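Local coordinates for protein alcohol dehydrogenase (Thermus sp., PDB 4CPD) that probably oxidises alcohols with NAD+, as a zinc-dependent alcohol dehydrogenase of the medium-chain family, at residues E186-V190 / R310-E314; P224-R229 / L252-M256. One frame throughout, in Å; residues are numbered along the deposited sequence.

Contact 1 (E186-V190 / R310-E314); sequences EVAQV and RLQPE
E186 and L311 are nearest neighbours across the contact, CA atoms 7.2 Å apart, where the last turn of helix 179-190 meets the turn at R310-Q312, just ahead of a short 3-10 segment; the V190–R310 spacing of CA atoms is similar, 7.3 Å. The extended chain of E186 slides past L311 in the opposite direction. With its CG anti to the backbone N (chi1 -161°), it lays CG 3.6 Å from L311 CD2 and carries the carboxylate beyond. There OE2 accepts the peptide N-H of Q312 (Q312 N to E186 OE2, 2.7 Å), a nearly straight bond of 167° on the syn side, somewhat out of the carboxylate plane. L311 CD1 meets V187 CG2 at 4.2 Å. Because L311 also packs on L305 and L306 of helix 295-307, and V187 on helix 153-163, a branched apolar residue fits here. At the outer end, V190 CG1 lies over one face of the R310 guanidinium, toward its rim. Cut back to an alanine here, E186 would probably leave the Q312 N-H without this acceptor and bare one side of L311 CD2. Glutamate serves both needs, its aliphatic stem packing on leucine and its carboxylate oxygen holding a peptide group, fastening loop to helix.

Contact 2 (P224-R229 / L252-M256); sequences PVRRVR and LALEM
V228 and M256 cross at about a right angle in the groove between two helices, with V228 CG1 3.5 Å from M256 CG. The axes of the two short helical segments approach to 9.9 Å, with a signed crossing angle of -35°, and V225 and M256 have the nearest CA atoms. M256 leads off with CG anti to the backbone N (chi1 -179°) and stays extended as far as SD, which lies beside V228 CG2; the chain then bends, and CE comes near P224 CB. An unbranched methionine can lie along the seam, against both methyls of V228. One turn back toward the N-terminal ends, V225 and L252 slide past each other in opposite directions, V225 CG2 touching L252 CD1 at 3.7 Å, and the ring of P224 meets L252 CD2 crosswise through CG.

On the outer side the long chain of R229, extended from CG to NE, spans the groove. NH2 donates to E255 O at 2.9 Å; the oxygen lies in the guanidinium plane, but the donor stands above the carbonyl plane rather than on a lone pair. V225 CG1 covers the centre of one guanidinium face. The E255 carboxylate is turned 70° from that group, and with R229 NH2 and E255 OE2 4.5 Å apart the charges probably attract, though no N-H points at OE2. E255 O also accepts K284 NZ. Two cationic groups thus converge on a carbonyl near the C-terminal end of helix 247-256, where they would probably complement its dipole, while V228 and M256 pack inward against the parallel sheet.

In the fold
Contact 2 lies within the Rossmann-type, NAD-binding part of the chain; contact 1 starts there and ends in the loop that leaves it. Strand 171-175 leads into helix 179-190, whose end supplies the first half of contact 1. The chain then passes through strands 195-200 and 215-218 to helix 224-231, crosses strand 239-242, and closes contact 2 with helix 247-256, a short loop of 22 intervening residues. Only after strands 262-265, 273-277 and 286-290 and helix 295-307 does 310-314 complete contact 1, so contact 2 is nested inside it. Contact 2 joins successive helices over the parallel sheet; contact 1 ties that domain's first helix to the loop leading to strand 319-322 of the mixed sheet. Their nearest atoms are about 13 Å apart.

Contact 1 (E186-V190 / R310-E314)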
ATOM      1  N   GLU A 186      -8.580  19.902   5.968  1.00 42.78           N
ATOM      2  CA  GLU A 186      -9.919  20.324   5.562  1.00 44.14           C
ATOM      3  C   GLU A 186     -10.662  19.169   4.919  1.00 41.93           C
ATOM      4  O   GLU A 186     -11.793  18.928   5.260  1.00 43.67           O
ATOM      5  CB  GLU A 186      -9.840  21.501   4.592  1.00 46.70           C
ATOM      6  CG  GLU A 186     -11.126  22.302   4.452  1.00 49.37           C
ATOM      7  CD  GLU A 186     -10.994  23.511   3.516  1.00 49.47           C
ATOM      8  OE1 GLU A 186      -9.872  23.915   3.151  1.00 59.15           O
ATOM      9  OE2 GLU A 186     -12.028  24.084   3.156  1.00 46.38           O
ATOM     10  N   VAL A 187     -10.024  18.472   3.978  1.00 44.34           N
ATOM     11  CA  VAL A 187     -10.672  17.383   3.241  1.00 41.90           C
ATOM     12  C   VAL A 187     -11.079  16.305   4.222  1.00 42.59           C
ATOM     13  O   VAL A 187     -12.216  15.813   4.189  1.00 38.68           O
ATOM     14  CB  VAL A 187      -9.739  16.738   2.203  1.00 41.28           C
ATOM     15  CG1 VAL A 187     -10.364  15.466   1.632  1.00 38.15           C
ATOM     16  CG2 VAL A 187      -9.408  17.712   1.086  1.00 42.47           C
ATOM     17  N   ALA A 188     -10.152  15.933   5.099  1.00 41.16           N
ATOM     18  CA  ALA A 188     -10.433  14.858   6.039  1.00 45.99           C
ATOM     19  C   ALA A 188     -11.724  15.160   6.803  1.00 49.97           C
ATOM     20  O   ALA A 188     -12.607  14.306   6.947  1.00 50.68           O
ATOM     21  CB  ALA A 188      -9.277  14.660   6.988  1.00 45.51           C
ATOM     22  N   GLN A 189     -11.843  16.400   7.250  1.00 55.65           N
ATOM     23  CA  GLN A 189     -13.091  16.908   7.864  1.00 61.07           C
ATOM     24  C   GLN A 189     -14.331  16.604   7.047  1.00 53.54           C
ATOM     25  O   GLN A 189     -15.208  15.912   7.482  1.00 62.44           O
ATOM     26  CB  GLN A 189     -13.024  18.417   8.036  1.00 63.06           C
ATOM     27  CG  GLN A 189     -14.000  18.937   9.057  1.00 66.08           C
ATOM     28  CD  GLN A 189     -13.511  18.654  10.460  1.00 68.04           C
ATOM     29  OE1 GLN A 189     -12.314  18.581  10.693  1.00 63.97           O
ATOM     30  NE2 GLN A 189     -14.436  18.491  11.402  1.00 73.54           N
ATOM     31  N   VAL A 190     -14.363  17.067   5.826  1.00 55.11           N
ATOM     32  CA  VAL A 190     -15.527  16.874   4.975  1.00 56.73           C
ATOM     33  C   VAL A 190     -15.777  15.387   4.586  1.00 62.51           C
ATOM     34  O   VAL A 190     -16.897  15.024   4.223  1.00 73.86           O
ATOM     35  CB  VAL A 190     -15.360  17.790   3.750  1.00 54.02           C
ATOM     36  CG1 VAL A 190     -16.393  17.507   2.664  1.00 52.55           C
ATOM     37  CG2 VAL A 190     -15.386  19.237   4.223  1.00 51.41           C
ATOM     38  N   ARG A 310     -18.082  23.326  -0.300  1.00 38.86           N
ATOM     39  CA  ARG A 310     -17.654  22.379   0.747  1.00 41.08           C
ATOM     40  C   ARG A 310     -16.200  22.525   1.128  1.00 39.72           C
ATOM     41  O   ARG A 310     -15.821  22.246   2.259  1.00 42.04           O
ATOM     42  CB  ARG A 310     -17.921  20.925   0.345  1.00 44.68           C
ATOM     43  CG  ARG A 310     -19.349  20.669  -0.155  1.00 49.33           C
ATOM     44  CD  ARG A 310     -20.412  20.761   0.928  1.00 50.24           C
ATOM     45  NE  ARG A 310     -20.488  19.486   1.618  1.00 52.73           N
ATOM     46  CZ  ARG A 310     -20.033  19.247   2.845  1.00 56.30           C
ATOM     47  NH1 ARG A 310     -19.491  20.207   3.594  1.00 60.74           N
ATOM     48  NH2 ARG A 310     -20.138  18.027   3.334  1.00 55.05           N
ATOM     49  N   LEU A 311     -15.384  22.984   0.194  1.00 42.18           N
ATOM     50  CA  LEU A 311     -13.980  23.282   0.457  1.00 39.48           C
ATOM     51  C   LEU A 311     -13.613  24.696   0.039  1.00 42.90           C
ATOM     52  O   LEU A 311     -14.021  25.212  -1.024  1.00 42.94           O
ATOM     53  CB  LEU A 311     -13.104  22.277  -0.289  1.00 40.39           C
ATOM     54  CG  LEU A 311     -13.205  20.827   0.181  1.00 40.24           C
ATOM     55  CD1 LEU A 311     -12.517  19.889  -0.791  1.00 42.90           C
ATOM     56  CD2 LEU A 311     -12.598  20.706   1.559  1.00 40.86           C
ATOM     57  N   GLN A 312     -12.778  25.307   0.860  1.00 49.10           N
ATOM     58  CA  GLN A 312     -12.401  26.704   0.682  1.00 52.70           C
ATOM     59  C   GLN A 312     -10.907  26.869   0.835  1.00 44.93           C
ATOM     60  O   GLN A 312     -10.438  27.535   1.742  1.00 45.13           O
ATOM     61  CB  GLN A 312     -13.146  27.549   1.706  1.00 57.99           C
ATOM     62  CG  GLN A 312     -14.593  27.123   1.828  1.00 64.37           C
ATOM     63  CD  GLN A 312     -15.414  28.123   2.589  1.00 69.37           C
ATOM     64  OE1 GLN A 312     -14.978  28.643   3.622  1.00 63.78           O
ATOM     65  NE2 GLN A 312     -16.621  28.399   2.088  1.00 75.94           N
ATOM     66  N   PRO A 313     -10.154  26.263  -0.072  1.00 42.37           N
ATOM     67  CA  PRO A 313      -8.706  26.280   0.069  1.00 40.33           C
ATOM     68  C   PRO A 313      -8.079  27.655   0.007  1.00 40.71           C
ATOM     69  O   PRO A 313      -7.053  27.861   0.630  1.00 40.91           O
ATOM     70  CB  PRO A 313      -8.232  25.475  -1.146  1.00 44.68           C
ATOM     71  CG  PRO A 313      -9.340  25.600  -2.161  1.00 44.09           C
ATOM     72  CD  PRO A 313     -10.598  25.625  -1.334  1.00 42.18           C
ATOM     73  N   GLU A 314      -8.668  28.581  -0.748  1.00 41.95           N
ATOM     74  CA  GLU A 314      -8.110  29.953  -0.871  1.00 44.60           C
ATOM     75  C   GLU A 314      -7.908  30.674   0.477  1.00 43.56           C
ATOM     76  O   GLU A 314      -7.092  31.588   0.569  1.00 45.04           O
ATOM     77  CB  GLU A 314      -8.939  30.852  -1.818  1.00 46.48           C
ATOM     78  CG  GLU A 314     -10.234  31.405  -1.231  1.00 44.66           C
ATOM     79  CD  GLU A 314     -11.346  30.383  -1.208  1.00 47.85           C
ATOM     80  OE1 GLU A 314     -11.091  29.168  -1.476  1.00 48.00           O
ATOM     81  OE2 GLU A 314     -12.486  30.803  -0.930  1.00 48.46           O
TER

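Contact 2 (P224-R229 / L252-M256)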
ATOM      1  N   PRO A 224       5.296  13.167  19.484  1.00 80.27           N
ATOM      2  CA  PRO A 224       4.030  13.121  18.762  1.00 76.59           C
ATOM      3  C   PRO A 224       3.413  11.735  18.805  1.00 73.09           C
ATOM      4  O   PRO A 224       2.188  11.619  18.886  1.00 68.73           O
ATOM      5  CB  PRO A 224       4.406  13.538  17.342  1.00 74.43           C
ATOM      6  CG  PRO A 224       5.865  13.300  17.229  1.00 74.32           C
ATOM      7  CD  PRO A 224       6.454  13.351  18.590  1.00 75.25           C
ATOM      8  N   VAL A 225       4.255  10.704  18.811  1.00 68.25           N
ATOM      9  CA  VAL A 225       3.767   9.338  18.790  1.00 66.46           C
ATOM     10  C   VAL A 225       2.975   9.026  20.049  1.00 70.64           C
ATOM     11  O   VAL A 225       1.885   8.476  19.942  1.00 74.83           O
ATOM     12  CB  VAL A 225       4.910   8.325  18.616  1.00 70.12           C
ATOM     13  CG1 VAL A 225       4.379   6.897  18.701  1.00 71.13           C
ATOM     14  CG2 VAL A 225       5.636   8.551  17.291  1.00 70.18           C
ATOM     15  N   ARG A 226       3.535   9.363  21.221  1.00 78.95           N
ATOM     16  CA  ARG A 226       2.883   9.137  22.542  1.00 76.60           C
ATOM     17  C   ARG A 226       1.521   9.826  22.586  1.00 73.38           C
ATOM     18  O   ARG A 226       0.507   9.269  23.006  1.00 63.00           O
ATOM     19  CB  ARG A 226       3.765   9.698  23.666  1.00 75.74           C
ATOM     20  N   ARG A 227       1.530  11.047  22.082  1.00 75.89           N
ATOM     21  CA  ARG A 227       0.393  11.937  22.082  1.00 74.82           C
ATOM     22  C   ARG A 227      -0.715  11.464  21.123  1.00 72.47           C
ATOM     23  O   ARG A 227      -1.898  11.373  21.485  1.00 70.77           O
ATOM     24  CB  ARG A 227       0.947  13.307  21.690  1.00 79.63           C
ATOM     25  CG  ARG A 227      -0.032  14.452  21.652  1.00 84.72           C
ATOM     26  CD  ARG A 227      -0.733  14.763  22.973  1.00 84.60           C
ATOM     27  NE  ARG A 227      -1.272  16.120  22.816  1.00 84.49           N
ATOM     28  CZ  ARG A 227      -2.563  16.448  22.715  1.00 76.63           C
ATOM     29  NH1 ARG A 227      -3.524  15.539  22.852  1.00 68.74           N
ATOM     30  NH2 ARG A 227      -2.892  17.722  22.515  1.00 71.44           N
ATOM     31  N   VAL A 228      -0.322  11.162  19.892  1.00 66.30           N
ATOM     32  CA  VAL A 228      -1.244  10.638  18.900  1.00 65.09           C
ATOM     33  C   VAL A 228      -1.899   9.350  19.410  1.00 63.75           C
ATOM     34  O   VAL A 228      -3.086   9.085  19.194  1.00 67.01           O
ATOM     35  CB  VAL A 228      -0.514  10.379  17.545  1.00 69.98           C
ATOM     36  CG1 VAL A 228      -1.347   9.510  16.615  1.00 66.73           C
ATOM     37  CG2 VAL A 228      -0.183  11.692  16.835  1.00 71.49           C
ATOM     38  N   ARG A 229      -1.124   8.526  20.082  1.00 63.51           N
ATOM     39  CA  ARG A 229      -1.663   7.257  20.530  1.00 67.81           C
ATOM     40  C   ARG A 229      -2.724   7.449  21.606  1.00 69.42           C
ATOM     41  O   ARG A 229      -3.802   6.846  21.524  1.00 60.07           O
ATOM     42  CB  ARG A 229      -0.548   6.321  20.986  1.00 74.09           C
ATOM     43  CG  ARG A 229       0.145   5.641  19.814  1.00 78.12           C
ATOM     44  CD  ARG A 229       1.084   4.536  20.245  1.00 85.32           C
ATOM     45  NE  ARG A 229       1.921   4.094  19.127  1.00 91.78           N
ATOM     46  CZ  ARG A 229       3.124   3.519  19.246  1.00 96.16           C
ATOM     47  NH1 ARG A 229       3.665   3.294  20.445  1.00 94.15           N
ATOM     48  NH2 ARG A 229       3.800   3.166  18.155  1.00 96.83           N
ATOM     49  N   LEU A 252       8.228   7.972  11.464  1.00 56.99           N
ATOM     50  CA  LEU A 252       7.238   8.493  12.372  1.00 58.99           C
ATOM     51  C   LEU A 252       5.839   8.034  11.982  1.00 54.54           C
ATOM     52  O   LEU A 252       5.094   7.530  12.818  1.00 55.71           O
ATOM     53  CB  LEU A 252       7.307  10.014  12.383  1.00 65.01           C
ATOM     54  CG  LEU A 252       6.800  10.651  13.666  1.00 70.06           C
ATOM     55  CD1 LEU A 252       7.722  10.338  14.849  1.00 74.22           C
ATOM     56  CD2 LEU A 252       6.681  12.146  13.443  1.00 69.95           C
ATOM     57  N   ALA A 253       5.504   8.186  10.709  1.00 47.95           N
ATOM     58  CA  ALA A 253       4.204   7.780  10.217  1.00 51.36           C
ATOM     59  C   ALA A 253       3.951   6.307  10.483  1.00 51.56           C
ATOM     60  O   ALA A 253       2.840   5.930  10.918  1.00 51.84           O
ATOM     61  CB  ALA A 253       4.068   8.085   8.729  1.00 52.94           C
ATOM     62  N   LEU A 254       4.980   5.496  10.237  1.00 50.44           N
ATOM     63  CA  LEU A 254       4.884   4.040  10.387  1.00 52.22           C
ATOM     64  C   LEU A 254       4.823   3.567  11.845  1.00 54.86           C
ATOM     65  O   LEU A 254       4.181   2.569  12.159  1.00 56.25           O
ATOM     66  CB  LEU A 254       6.019   3.356   9.630  1.00 51.02           C
ATOM     67  CG  LEU A 254       5.818   3.452   8.114  1.00 51.32           C
ATOM     68  CD1 LEU A 254       7.098   3.152   7.383  1.00 49.72           C
ATOM     69  CD2 LEU A 254       4.724   2.518   7.608  1.00 56.09           C
ATOM     70  N   GLU A 255       5.475   4.294  12.736  1.00 59.89           N
ATOM     71  CA  GLU A 255       5.361   4.008  14.147  1.00 61.25           C
ATOM     72  C   GLU A 255       3.978   4.434  14.670  1.00 63.01           C
ATOM     73  O   GLU A 255       3.300   3.715  15.403  1.00 59.96           O
ATOM     74  CB  GLU A 255       6.459   4.755  14.886  1.00 67.82           C
ATOM     75  CG  GLU A 255       6.735   4.180  16.267  1.00 77.69           C
ATOM     76  CD  GLU A 255       7.890   4.866  16.977  1.00 84.08           C
ATOM     77  OE1 GLU A 255       8.548   5.750  16.375  1.00 89.29           O
ATOM     78  OE2 GLU A 255       8.147   4.494  18.142  1.00 91.07           O
ATOM     79  N   MET A 256       3.577   5.631  14.280  1.00 59.87           N
ATOM     80  CA  MET A 256       2.358   6.252  14.754  1.00 57.11           C
ATOM     81  C   MET A 256       1.068   5.470  14.390  1.00 57.16           C
ATOM     82  O   MET A 256       0.180   5.285  15.230  1.00 54.89           O
ATOM     83  CB  MET A 256       2.362   7.644  14.140  1.00 58.76           C
ATOM     84  CG  MET A 256       1.223   8.577  14.467  1.00 61.33           C
ATOM     85  SD  MET A 256       1.528  10.135  13.595  1.00 66.16           S
ATOM     86  CE  MET A 256       3.061  10.701  14.316  1.00 63.75           C
TER